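Local coordinates for protein arginase, mitochondrial (Medicago truncatula, PDB 6VSS) that hydrolyses L-arginine to urea and L-ornithine with two manganese ions per subunit, and also converts agmatine to putrescine and urea, at residues B[180-185]-B[202-207]; B[158-163]-B[186-191]; B[97-102]-B[106-111]; B[90-95]-B[331-336]. All coordinates share one frame; numbering follows the deposited sequence.

Contacts 1 and 2 form most of the metal centre. Their midpoints lie about 6 Å apart, both touch the two manganese ions, and they share the bridging water. Asp184 of contact 1 and His160, His186 and Asp188 of contact 2 supply ligands; Asp269 and Asp271 complete the sites. Contacts 3 and 4 lie across the centre of the chain, about 23 to 30 Å from the first pair between midpoints. Their centres are about 8 Å apart and they touch: Arg333 of contact 4 reaches the backbone of contact 3, and Glu334 meets the amide of Glu102. This second pair carries Asp95, Thr97 and Asn98 of the L-ornithine site, and Asn98 packs on Tyr190 of a neighbouring subunit.

Contact 1 (B[180-185]-B[202-207]). With MN (manganese (II) ion), chain I; MN (manganese (II) ion), chain J.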
# COMPACT_ATOMS: atom_id res chain seq x y z
N ILE B 180 -10.05 -28.59 -24.46
CA ILE B 180 -9.85 -27.47 -23.51
C ILE B 180 -8.43 -26.94 -23.61
O ILE B 180 -7.47 -27.70 -23.64
CB ILE B 180 -10.19 -27.87 -22.08
CG1 ILE B 180 -11.63 -28.39 -21.96
CG2 ILE B 180 -9.87 -26.72 -21.13
CD1 ILE B 180 -11.98 -28.82 -20.58
N LEU B 181 -8.34 -25.63 -23.66
CA LEU B 181 -7.08 -24.89 -23.51
C LEU B 181 -7.21 -24.25 -22.14
O LEU B 181 -8.21 -23.54 -21.94
CB LEU B 181 -6.97 -23.81 -24.58
CG LEU B 181 -5.80 -22.87 -24.36
CD1 LEU B 181 -4.49 -23.64 -24.28
CD2 LEU B 181 -5.79 -21.83 -25.49
N HIS B 182 -6.29 -24.59 -21.24
CA HIS B 182 -6.38 -24.28 -19.80
C HIS B 182 -5.09 -23.58 -19.44
O HIS B 182 -4.02 -24.21 -19.56
CB HIS B 182 -6.69 -25.56 -19.05
CG HIS B 182 -6.45 -25.51 -17.57
ND1 HIS B 182 -5.97 -26.60 -16.86
CD2 HIS B 182 -6.69 -24.54 -16.66
CE1 HIS B 182 -5.94 -26.30 -15.57
NE2 HIS B 182 -6.36 -25.02 -15.44
N PHE B 183 -5.17 -22.32 -19.05
CA PHE B 183 -4.04 -21.54 -18.49
C PHE B 183 -4.09 -21.62 -16.97
O PHE B 183 -5.09 -21.28 -16.38
CB PHE B 183 -4.08 -20.09 -18.96
CG PHE B 183 -3.95 -19.93 -20.46
CD1 PHE B 183 -5.08 -19.88 -21.26
CD2 PHE B 183 -2.72 -19.71 -21.06
CE1 PHE B 183 -4.99 -19.68 -22.63
CE2 PHE B 183 -2.63 -19.54 -22.44
CZ PHE B 183 -3.76 -19.55 -23.22
N ASP B 184 -2.99 -22.03 -16.37
CA ASP B 184 -2.95 -22.16 -14.90
C ASP B 184 -1.50 -22.30 -14.42
O ASP B 184 -0.72 -22.86 -15.14
CB ASP B 184 -3.80 -23.37 -14.54
CG ASP B 184 -4.46 -23.25 -13.18
OD1 ASP B 184 -3.88 -22.62 -12.26
OD2 ASP B 184 -5.59 -23.68 -13.13
N ALA B 185 -1.16 -21.86 -13.22
CA ALA B 185 0.06 -22.31 -12.50
C ALA B 185 -0.09 -23.77 -12.06
O ALA B 185 0.98 -24.46 -11.88
CB ALA B 185 0.35 -21.41 -11.33
N SER B 202 -9.32 -29.85 -8.09
CA SER B 202 -9.84 -31.06 -8.79
C SER B 202 -10.82 -30.79 -9.93
O SER B 202 -11.35 -31.74 -10.50
CB SER B 202 -10.50 -31.96 -7.80
OG SER B 202 -9.53 -32.25 -6.81
N PRO B 203 -11.09 -29.54 -10.38
CA PRO B 203 -12.08 -29.37 -11.42
C PRO B 203 -11.75 -30.28 -12.59
O PRO B 203 -12.64 -30.87 -13.13
CB PRO B 203 -12.04 -27.89 -11.80
CG PRO B 203 -10.79 -27.32 -11.13
CD PRO B 203 -10.51 -28.24 -9.96
N PHE B 204 -10.49 -30.35 -12.98
CA PHE B 204 -10.14 -31.05 -14.24
C PHE B 204 -10.11 -32.57 -14.01
O PHE B 204 -10.26 -33.27 -14.98
CB PHE B 204 -8.88 -30.46 -14.86
CG PHE B 204 -9.13 -29.07 -15.38
CD1 PHE B 204 -9.86 -28.88 -16.54
CD2 PHE B 204 -8.78 -27.97 -14.62
CE1 PHE B 204 -10.13 -27.59 -16.99
CE2 PHE B 204 -9.09 -26.68 -15.05
CZ PHE B 204 -9.74 -26.50 -16.24
N ALA B 205 -9.91 -33.06 -12.79
CA ALA B 205 -10.12 -34.50 -12.49
C ALA B 205 -11.60 -34.81 -12.71
O ALA B 205 -11.89 -35.77 -13.42
CB ALA B 205 -9.63 -34.83 -11.11
N ARG B 206 -12.52 -33.99 -12.19
CA ARG B 206 -13.98 -34.18 -12.39
C ARG B 206 -14.26 -34.23 -13.89
O ARG B 206 -14.92 -35.18 -14.38
CB ARG B 206 -14.74 -33.07 -11.67
CG ARG B 206 -14.45 -32.95 -10.18
CD ARG B 206 -14.89 -34.15 -9.36
NE ARG B 206 -13.84 -35.15 -9.17
CZ ARG B 206 -12.86 -35.12 -8.27
NH1 ARG B 206 -12.70 -34.11 -7.43
NH2 ARG B 206 -11.98 -36.11 -8.26
N ILE B 207 -13.71 -33.27 -14.63
CA ILE B 207 -14.06 -33.08 -16.06
C ILE B 207 -13.58 -34.33 -16.78
O ILE B 207 -14.41 -34.99 -17.40
CB ILE B 207 -13.45 -31.77 -16.61
CG1 ILE B 207 -14.22 -30.54 -16.13
CG2 ILE B 207 -13.34 -31.82 -18.11
CD1 ILE B 207 -13.41 -29.23 -16.23
MN MN I . -4.28 -21.74 -10.24
MN MN J . -6.74 -23.29 -11.37
O HOH W 1 -5.36 -23.57 -9.86
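His182, on strand 178-183, lies face to face with Phe204 of helix 203-209. The ring centroids are 3.9 Å apart and the planes are turned 28° from each other. From CB the His182 side chain leaves with CG anti to the backbone N (chi1 164°), which carries the ring toward the helix. CG meets CZ of Phe204, and CD2 lies over CE2 and CZ. ND1 sits above the Phe204 face near its rim. CE1 comes within 3.2 Å of CE2 of Phe204, a tight approach. NE2 also passes close to CE2, but its hydrogen bond goes to OD2 of Asp184, 2.8 Å away. That bond uses the anti lone pair of OD2, and the acceptor is 19° out of the His182 ring plane. ND1 has its own partner in Gln218, so both ring nitrogens are held.

The two segments belong to a beta-alpha-beta unit of the parallel arginase sheet: strand 178-183, helix 203-209 and strand 213-221. The metal site lies just beyond the strand end. There Asp184 bridges the manganese ions, with OD1 2.2 Å from the chain I ion and OD2 2.1 Å from the chain J ion. His182 is a second-shell residue and probably helps orient this bridging carboxylate.

Farther from the metals, CD1 of Ile180 reaches the edge of the Phe204 ring. The same methyl packs 4.1 Å from CG2 of Ile207.

Contact 2 (B[158-163]-B[186-191]); sequences GDHSIS and HPDLYH. With MN (manganese (II) ion), chain J; MN (manganese (II) ion), chain I.
His160 and Asp188 meet at the chain J manganese ion, which His160 ND1 and Asp188 OD2 each bind at 2.2 Å. This is half of the binuclear manganese centre of the arginase fold, built from loops that follow strands 151-157 and 178-183. The two ligand atoms are 2.9 Å apart because they share the metal, and they do not hydrogen-bond. The imidazole and carboxylate planes stand almost perpendicular, at 86°. On the other ion, chain I, His186 binds through ND1 at 2.3 Å. A water bridges the two metals and donates to Asp188 OD1. Asp188 thus uses one oxygen on the metal and the other on the bridging water. Asp184 and Asp269 bind both ions, and Asp271 binds the chain I ion.

His160 NE2 hydrogen-bonds to Ser267 OG and its backbone N to Glu312 OE1; these bonds probably hold the ring and backbone in place. Asp188 packs against Pro203 and Phe204 of helix 203-209. Along the same loop, Tyr190 packs on Asn98 of a neighbouring subunit. Just before His160, Asp159 forms an Asx turn: its OD1 accepts from the backbone N of Ser161 at 2.9 Å.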
# COMPACT_ATOMS: atom_id res chain seq x y z
N GLY B 158 -14.75 -15.94 -9.16
CA GLY B 158 -14.97 -17.29 -8.71
C GLY B 158 -13.68 -18.08 -8.72
O GLY B 158 -12.81 -17.81 -9.55
N ASP B 159 -13.58 -19.06 -7.84
CA ASP B 159 -12.43 -20.00 -7.81
C ASP B 159 -12.60 -21.07 -8.88
O ASP B 159 -13.67 -21.16 -9.56
CB ASP B 159 -12.24 -20.51 -6.40
CG ASP B 159 -13.22 -21.60 -6.02
OD1 ASP B 159 -13.60 -22.33 -6.93
OD2 ASP B 159 -13.53 -21.71 -4.77
N HIS B 160 -11.55 -21.86 -9.10
CA HIS B 160 -11.45 -22.65 -10.32
C HIS B 160 -12.44 -23.81 -10.28
O HIS B 160 -12.63 -24.36 -11.33
CB HIS B 160 -9.99 -23.04 -10.61
CG HIS B 160 -9.74 -23.07 -12.08
ND1 HIS B 160 -8.48 -22.93 -12.64
CD2 HIS B 160 -10.58 -23.29 -13.10
CE1 HIS B 160 -8.62 -22.95 -13.96
NE2 HIS B 160 -9.87 -23.20 -14.26
N SER B 161 -13.07 -24.13 -9.15
CA SER B 161 -14.01 -25.29 -8.98
C SER B 161 -15.15 -25.20 -9.99
O SER B 161 -15.75 -26.28 -10.38
CB SER B 161 -14.56 -25.36 -7.58
OG SER B 161 -15.26 -24.17 -7.25
N ILE B 162 -15.47 -23.98 -10.39
CA ILE B 162 -16.66 -23.69 -11.22
C ILE B 162 -16.48 -24.29 -12.63
O ILE B 162 -17.48 -24.65 -13.28
CB ILE B 162 -16.96 -22.18 -11.23
CG1 ILE B 162 -15.88 -21.40 -11.98
CG2 ILE B 162 -17.17 -21.63 -9.83
CD1 ILE B 162 -16.28 -20.03 -12.25
N SER B 163 -15.26 -24.49 -13.10
CA SER B 163 -15.04 -24.93 -14.50
C SER B 163 -15.67 -26.32 -14.68
O SER B 163 -16.18 -26.59 -15.75
CB SER B 163 -13.60 -24.93 -14.88
OG SER B 163 -13.04 -23.62 -14.91
N HIS B 186 -1.32 -24.27 -11.92
CA HIS B 186 -1.65 -25.50 -11.16
C HIS B 186 -2.45 -26.41 -12.06
O HIS B 186 -3.32 -25.95 -12.76
CB HIS B 186 -2.51 -25.21 -9.91
CG HIS B 186 -2.00 -24.09 -9.07
ND1 HIS B 186 -2.51 -22.77 -9.15
CD2 HIS B 186 -0.99 -24.09 -8.16
CE1 HIS B 186 -1.76 -22.03 -8.31
NE2 HIS B 186 -0.85 -22.81 -7.68
N PRO B 187 -2.12 -27.71 -12.17
CA PRO B 187 -2.88 -28.56 -13.08
C PRO B 187 -4.37 -28.67 -12.72
O PRO B 187 -5.15 -29.07 -13.56
CB PRO B 187 -2.16 -29.92 -13.01
CG PRO B 187 -0.75 -29.59 -12.51
CD PRO B 187 -0.92 -28.37 -11.62
N ASP B 188 -4.73 -28.47 -11.45
CA ASP B 188 -6.10 -28.70 -10.94
C ASP B 188 -6.60 -30.10 -11.32
O ASP B 188 -7.80 -30.23 -11.56
CB ASP B 188 -7.07 -27.65 -11.47
CG ASP B 188 -6.83 -26.25 -10.91
OD1 ASP B 188 -6.00 -26.14 -9.97
OD2 ASP B 188 -7.52 -25.32 -11.39
N LEU B 189 -5.76 -31.13 -11.14
CA LEU B 189 -6.09 -32.53 -11.50
C LEU B 189 -6.06 -33.49 -10.30
O LEU B 189 -6.14 -34.68 -10.54
CB LEU B 189 -5.10 -32.97 -12.58
CG LEU B 189 -5.52 -32.57 -13.99
CD1 LEU B 189 -4.34 -32.66 -14.95
CD2 LEU B 189 -6.67 -33.45 -14.48
N TYR B 190 -5.97 -32.99 -9.06
CA TYR B 190 -6.02 -33.85 -7.85
C TYR B 190 -7.26 -34.75 -7.85
O TYR B 190 -8.37 -34.26 -8.10
CB TYR B 190 -6.16 -33.01 -6.59
CG TYR B 190 -4.88 -32.39 -6.13
CD1 TYR B 190 -4.04 -33.04 -5.24
CD2 TYR B 190 -4.53 -31.12 -6.58
CE1 TYR B 190 -2.89 -32.42 -4.79
CE2 TYR B 190 -3.38 -30.49 -6.13
CZ TYR B 190 -2.56 -31.16 -5.25
OH TYR B 190 -1.40 -30.54 -4.86
N HIS B 191 -7.10 -36.03 -7.50
CA HIS B 191 -8.26 -36.95 -7.37
C HIS B 191 -9.02 -36.57 -6.10
O HIS B 191 -10.25 -36.65 -6.11
CB HIS B 191 -7.84 -38.42 -7.33
CG HIS B 191 -8.98 -39.35 -7.07
ND1 HIS B 191 -10.09 -39.42 -7.91
CD2 HIS B 191 -9.20 -40.24 -6.08
CE1 HIS B 191 -10.92 -40.32 -7.46
NE2 HIS B 191 -10.40 -40.83 -6.33
MN MN J . -6.74 -23.29 -11.37
MN MN I . -4.28 -21.74 -10.24
O HOH W 1 -5.36 -23.57 -9.86

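Contact 3 (B[97-102]-B[106-111])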
# COMPACT_ATOMS: atom_id res chain seq x y z
N THR B 97 -9.55 3.10 -20.38
CA THR B 97 -9.45 2.15 -21.52
C THR B 97 -10.37 2.59 -22.67
O THR B 97 -11.46 3.12 -22.35
CB THR B 97 -9.80 0.75 -20.99
OG1 THR B 97 -11.19 0.62 -20.72
CG2 THR B 97 -9.07 0.41 -19.71
N ASN B 98 -10.02 2.45 -23.95
CA ASN B 98 -11.05 2.60 -25.02
C ASN B 98 -11.79 1.27 -25.07
O ASN B 98 -11.46 0.39 -24.29
CB ASN B 98 -10.55 3.08 -26.40
CG ASN B 98 -9.39 2.26 -26.90
OD1 ASN B 98 -9.47 1.04 -26.99
ND2 ASN B 98 -8.29 2.94 -27.22
N SER B 99 -12.79 1.16 -25.93
CA SER B 99 -13.66 -0.02 -26.02
C SER B 99 -13.28 -0.86 -27.25
O SER B 99 -14.16 -1.58 -27.71
CB SER B 99 -15.08 0.42 -26.07
OG SER B 99 -15.39 0.87 -27.39
N THR B 100 -12.03 -0.80 -27.72
CA THR B 100 -11.54 -1.67 -28.85
C THR B 100 -10.55 -2.73 -28.34
O THR B 100 -9.61 -2.39 -27.64
CB THR B 100 -10.94 -0.84 -30.00
OG1 THR B 100 -11.88 0.18 -30.32
CG2 THR B 100 -10.64 -1.67 -31.22
N THR B 101 -10.77 -4.01 -28.70
CA THR B 101 -9.86 -5.12 -28.41
C THR B 101 -8.62 -4.95 -29.28
O THR B 101 -8.66 -4.15 -30.19
CB THR B 101 -10.52 -6.48 -28.60
OG1 THR B 101 -10.59 -6.79 -30.00
CG2 THR B 101 -11.87 -6.54 -27.91
N GLU B 102 -7.56 -5.69 -28.94
CA GLU B 102 -6.21 -5.54 -29.52
C GLU B 102 -6.32 -5.75 -31.02
O GLU B 102 -5.67 -4.96 -31.77
CB GLU B 102 -5.23 -6.51 -28.88
CG GLU B 102 -4.67 -6.02 -27.55
CD GLU B 102 -3.22 -6.41 -27.27
OE1 GLU B 102 -2.66 -7.17 -28.06
OE2 GLU B 102 -2.65 -5.95 -26.27
N ASN B 106 -14.98 -3.97 -31.49
CA ASN B 106 -15.61 -2.87 -30.71
C ASN B 106 -16.49 -3.45 -29.57
O ASN B 106 -17.63 -3.93 -29.81
CB ASN B 106 -16.34 -1.91 -31.66
CG ASN B 106 -16.82 -0.64 -30.98
OD1 ASN B 106 -16.71 -0.46 -29.76
ND2 ASN B 106 -17.38 0.26 -31.77
N LEU B 107 -16.02 -3.31 -28.33
CA LEU B 107 -16.74 -3.79 -27.12
C LEU B 107 -18.05 -3.01 -26.89
O LEU B 107 -18.94 -3.56 -26.23
CB LEU B 107 -15.78 -3.66 -25.93
CG LEU B 107 -14.50 -4.48 -26.10
CD1 LEU B 107 -13.44 -4.08 -25.08
CD2 LEU B 107 -14.79 -5.97 -26.03
N ARG B 108 -18.19 -1.80 -27.44
CA ARG B 108 -19.49 -1.07 -27.47
C ARG B 108 -20.54 -1.82 -28.30
O ARG B 108 -21.73 -1.62 -28.07
CB ARG B 108 -19.35 0.32 -28.09
CG ARG B 108 -18.63 1.30 -27.20
CD ARG B 108 -18.54 2.65 -27.91
NE ARG B 108 -17.50 3.45 -27.29
CZ ARG B 108 -17.51 3.81 -26.02
NH1 ARG B 108 -18.52 3.47 -25.23
NH2 ARG B 108 -16.52 4.51 -25.52
N ASP B 109 -20.13 -2.62 -29.28
CA ASP B 109 -21.12 -3.44 -30.00
C ASP B 109 -21.57 -4.56 -29.05
O ASP B 109 -20.76 -5.37 -28.65
CB ASP B 109 -20.53 -3.84 -31.34
CG ASP B 109 -21.47 -4.63 -32.24
OD1 ASP B 109 -22.51 -5.15 -31.75
OD2 ASP B 109 -21.11 -4.77 -33.42
N PRO B 110 -22.86 -4.65 -28.65
CA PRO B 110 -23.35 -5.74 -27.83
C PRO B 110 -23.16 -7.14 -28.43
O PRO B 110 -23.16 -8.10 -27.68
CB PRO B 110 -24.85 -5.50 -27.73
CG PRO B 110 -24.98 -4.02 -27.91
CD PRO B 110 -23.93 -3.68 -28.94
N ARG B 111 -22.96 -7.22 -29.73
CA ARG B 111 -22.81 -8.52 -30.40
C ARG B 111 -21.40 -9.04 -30.12
O ARG B 111 -21.15 -10.18 -30.28
CB ARG B 111 -23.07 -8.35 -31.89
CG ARG B 111 -24.48 -7.87 -32.21
CD ARG B 111 -24.61 -7.58 -33.70
NE ARG B 111 -23.75 -6.47 -34.06
CZ ARG B 111 -23.79 -5.84 -35.23
NH1 ARG B 111 -24.66 -6.22 -36.16
NH2 ARG B 111 -22.94 -4.85 -35.46
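Ser99 meets Asn106 with its hydroxyl and Leu107 with its carbonyl. The turn that presents it starts one residue earlier. Asn98 OD1 accepts from the backbone N of Thr100 at 3.2 Å, which makes an Asx turn. At Ser99, the O accepts a hydrogen bond from the backbone N of Leu107. This bond is short, 2.6 Å from Ser99 O to Leu107 N, with a C=O...N angle of 171°. Ser99 OG donates to Asn106 OD1 at 3.0 Å. The chi1 of 79° puts OG between the backbone N and the carbonyl carbon. In that position it also lies over one face of the Arg108 guanidinium and 3.3 Å from Arg108 CG.

Asn106 OD1 is gripped twice. Ser99 OG and the backbone N of Arg108 come from opposite faces of its plane, and the second bond makes another Asx turn. A leucine at Asn106 would remove this acceptor, so the Ser99 hydroxyl would probably lose its mate and the Asx turn its side-chain bond.

Thr100 forms a single beta bridge with Asn106, their CA atoms 4.6 Å apart, and packs on Ile224 of a neighbouring subunit. At Thr101, CG2 packs 3.5 Å from Leu107 CD2, while OG1 bonds to the backbone N of Lys105. Residues 106-109 form a type I beta turn.

The whole loop runs between helix 84-92 and strand 113-118. Thr101 and Leu107 lie against helix 323-339, and Pro110 and Arg111 against helix 25-57.

Contact 4 (B[90-95]-B[331-336])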
# COMPACT_ATOMS: atom_id res chain seq x y z
N GLU B 90 -16.66 -3.92 -14.04
CA GLU B 90 -16.35 -2.48 -13.93
C GLU B 90 -15.05 -2.20 -14.71
O GLU B 90 -14.95 -1.17 -15.33
CB GLU B 90 -16.22 -2.06 -12.47
CG GLU B 90 -15.49 -0.75 -12.39
CD GLU B 90 -15.37 -0.21 -10.99
OE1 GLU B 90 -14.49 -0.68 -10.26
OE2 GLU B 90 -16.19 0.65 -10.66
N ALA B 91 -14.01 -3.03 -14.55
CA ALA B 91 -12.73 -2.78 -15.24
C ALA B 91 -12.89 -2.95 -16.76
O ALA B 91 -12.22 -2.24 -17.48
CB ALA B 91 -11.66 -3.65 -14.65
N ILE B 92 -13.75 -3.84 -17.25
CA ILE B 92 -13.97 -3.98 -18.71
C ILE B 92 -14.43 -2.63 -19.24
O ILE B 92 -14.02 -2.26 -20.34
CB ILE B 92 -15.00 -5.06 -19.05
CG1 ILE B 92 -14.42 -6.45 -18.84
CG2 ILE B 92 -15.51 -4.90 -20.47
CD1 ILE B 92 -15.53 -7.52 -18.80
N TRP B 93 -15.36 -2.03 -18.50
CA TRP B 93 -16.12 -0.83 -18.88
C TRP B 93 -15.47 0.38 -18.17
O TRP B 93 -16.17 1.34 -17.99
CB TRP B 93 -17.61 -1.16 -18.63
CG TRP B 93 -18.20 -2.05 -19.70
CD1 TRP B 93 -18.22 -1.71 -21.03
CD2 TRP B 93 -18.76 -3.40 -19.66
NE1 TRP B 93 -18.72 -2.73 -21.81
CE2 TRP B 93 -19.09 -3.77 -20.99
CE3 TRP B 93 -18.98 -4.37 -18.66
CZ2 TRP B 93 -19.67 -5.00 -21.34
CZ3 TRP B 93 -19.54 -5.60 -18.99
CH2 TRP B 93 -19.86 -5.92 -20.32
N CYS B 94 -14.12 0.38 -17.93
CA CYS B 94 -13.33 1.38 -17.12
C CYS B 94 -12.87 2.62 -17.91
O CYS B 94 -12.36 2.47 -19.06
CB CYS B 94 -12.06 0.76 -16.55
SG CYS B 94 -10.76 1.93 -16.02
N ASP B 95 -12.91 3.80 -17.29
CA ASP B 95 -12.68 5.11 -17.97
C ASP B 95 -11.30 5.27 -18.64
O ASP B 95 -11.21 6.09 -19.56
CB ASP B 95 -13.00 6.27 -17.02
CG ASP B 95 -12.50 7.63 -17.49
OD1 ASP B 95 -11.28 7.78 -17.65
OD2 ASP B 95 -13.35 8.52 -17.69
N LEU B 331 -8.04 -9.98 -20.24
CA LEU B 331 -8.23 -11.42 -20.58
C LEU B 331 -9.66 -11.66 -21.04
O LEU B 331 -9.83 -12.35 -22.05
CB LEU B 331 -7.82 -12.35 -19.43
CG LEU B 331 -6.36 -12.20 -18.98
CD1 LEU B 331 -6.14 -12.94 -17.68
CD2 LEU B 331 -5.40 -12.69 -20.05
N VAL B 332 -10.66 -11.10 -20.37
CA VAL B 332 -12.09 -11.29 -20.77
C VAL B 332 -12.29 -10.67 -22.15
O VAL B 332 -12.93 -11.31 -23.01
CB VAL B 332 -13.09 -10.74 -19.73
CG1 VAL B 332 -14.52 -11.01 -20.14
CG2 VAL B 332 -12.91 -11.40 -18.38
N ARG B 333 -11.77 -9.47 -22.38
CA ARG B 333 -11.99 -8.73 -23.65
C ARG B 333 -11.38 -9.53 -24.81
O ARG B 333 -12.03 -9.69 -25.83
CB ARG B 333 -11.40 -7.32 -23.58
CG ARG B 333 -12.28 -6.36 -22.80
CD ARG B 333 -11.51 -5.22 -22.16
NE ARG B 333 -10.83 -4.42 -23.17
CZ ARG B 333 -10.90 -3.10 -23.31
NH1 ARG B 333 -11.65 -2.37 -22.52
NH2 ARG B 333 -10.28 -2.54 -24.33
N GLU B 334 -10.20 -10.08 -24.64
CA GLU B 334 -9.53 -10.74 -25.75
C GLU B 334 -10.16 -12.12 -25.95
O GLU B 334 -10.26 -12.55 -27.08
CB GLU B 334 -8.05 -10.69 -25.45
CG GLU B 334 -7.52 -9.27 -25.37
CD GLU B 334 -7.55 -8.50 -26.68
OE1 GLU B 334 -7.31 -9.10 -27.75
OE2 GLU B 334 -7.84 -7.31 -26.63
N LEU B 335 -10.60 -12.79 -24.89
CA LEU B 335 -11.35 -14.07 -25.03
C LEU B 335 -12.66 -13.80 -25.77
O LEU B 335 -12.95 -14.58 -26.70
CB LEU B 335 -11.59 -14.72 -23.66
CG LEU B 335 -12.47 -15.99 -23.65
CD1 LEU B 335 -12.04 -16.97 -24.71
CD2 LEU B 335 -12.39 -16.68 -22.29
N ALA B 336 -13.44 -12.77 -25.38
CA ALA B 336 -14.68 -12.38 -26.08
C ALA B 336 -14.41 -12.10 -27.58
O ALA B 336 -15.17 -12.58 -28.41
CB ALA B 336 -15.36 -11.20 -25.42
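Ile92 and Arg333 mark the closest backbone approach, their CA atoms 7.1 Å apart, where the end of helix 84-92 meets the long helix 323-339. The single hydrogen bond across the segments runs from Arg333 NH1 to the carbonyl O of Ile92. It measures 3.2 Å and is bent, with an N-H...O angle of 138°. The oxygen lies at the guanidinium edge, in its plane. Seen from the acceptor, NH1 is tilted 15° from the carbonyl plane.

The Arg333 chain bends at chi3 (61°), and this turn brings the guanidinium to the last helical residue of 84-92. The same group also serves the following loop, since NH2 bonds to the Asn98 carbonyl. The Arg333 side chain also touches Thr97 and Leu107. A methionine in place of Arg333 would remove both donors, and the carbonyls of Ile92 and Asn98 would probably be left without these mates.

In the arginase fold, helix 323-339 packs on the central parallel sheet. Val332 and Leu335 touch strand 151-157, and Val332 also meets Ile92 of helix 84-92. Between the two helices the apolar contact is small. Ile92 CD1 packs 3.9 Å from Val332 CG1, and the side chains cross at about a right angle. An extended chi2 carries CD1 of Ile92 to Val332. On the other branch, Ile92 CG2 sits over the centre of the Trp93 ring, 3.6 Å above the plane. Ile92 CG2 is also 4.2 Å from Arg333 CG. Ala91 and Ile92 both touch Ala329, one turn earlier on the long helix.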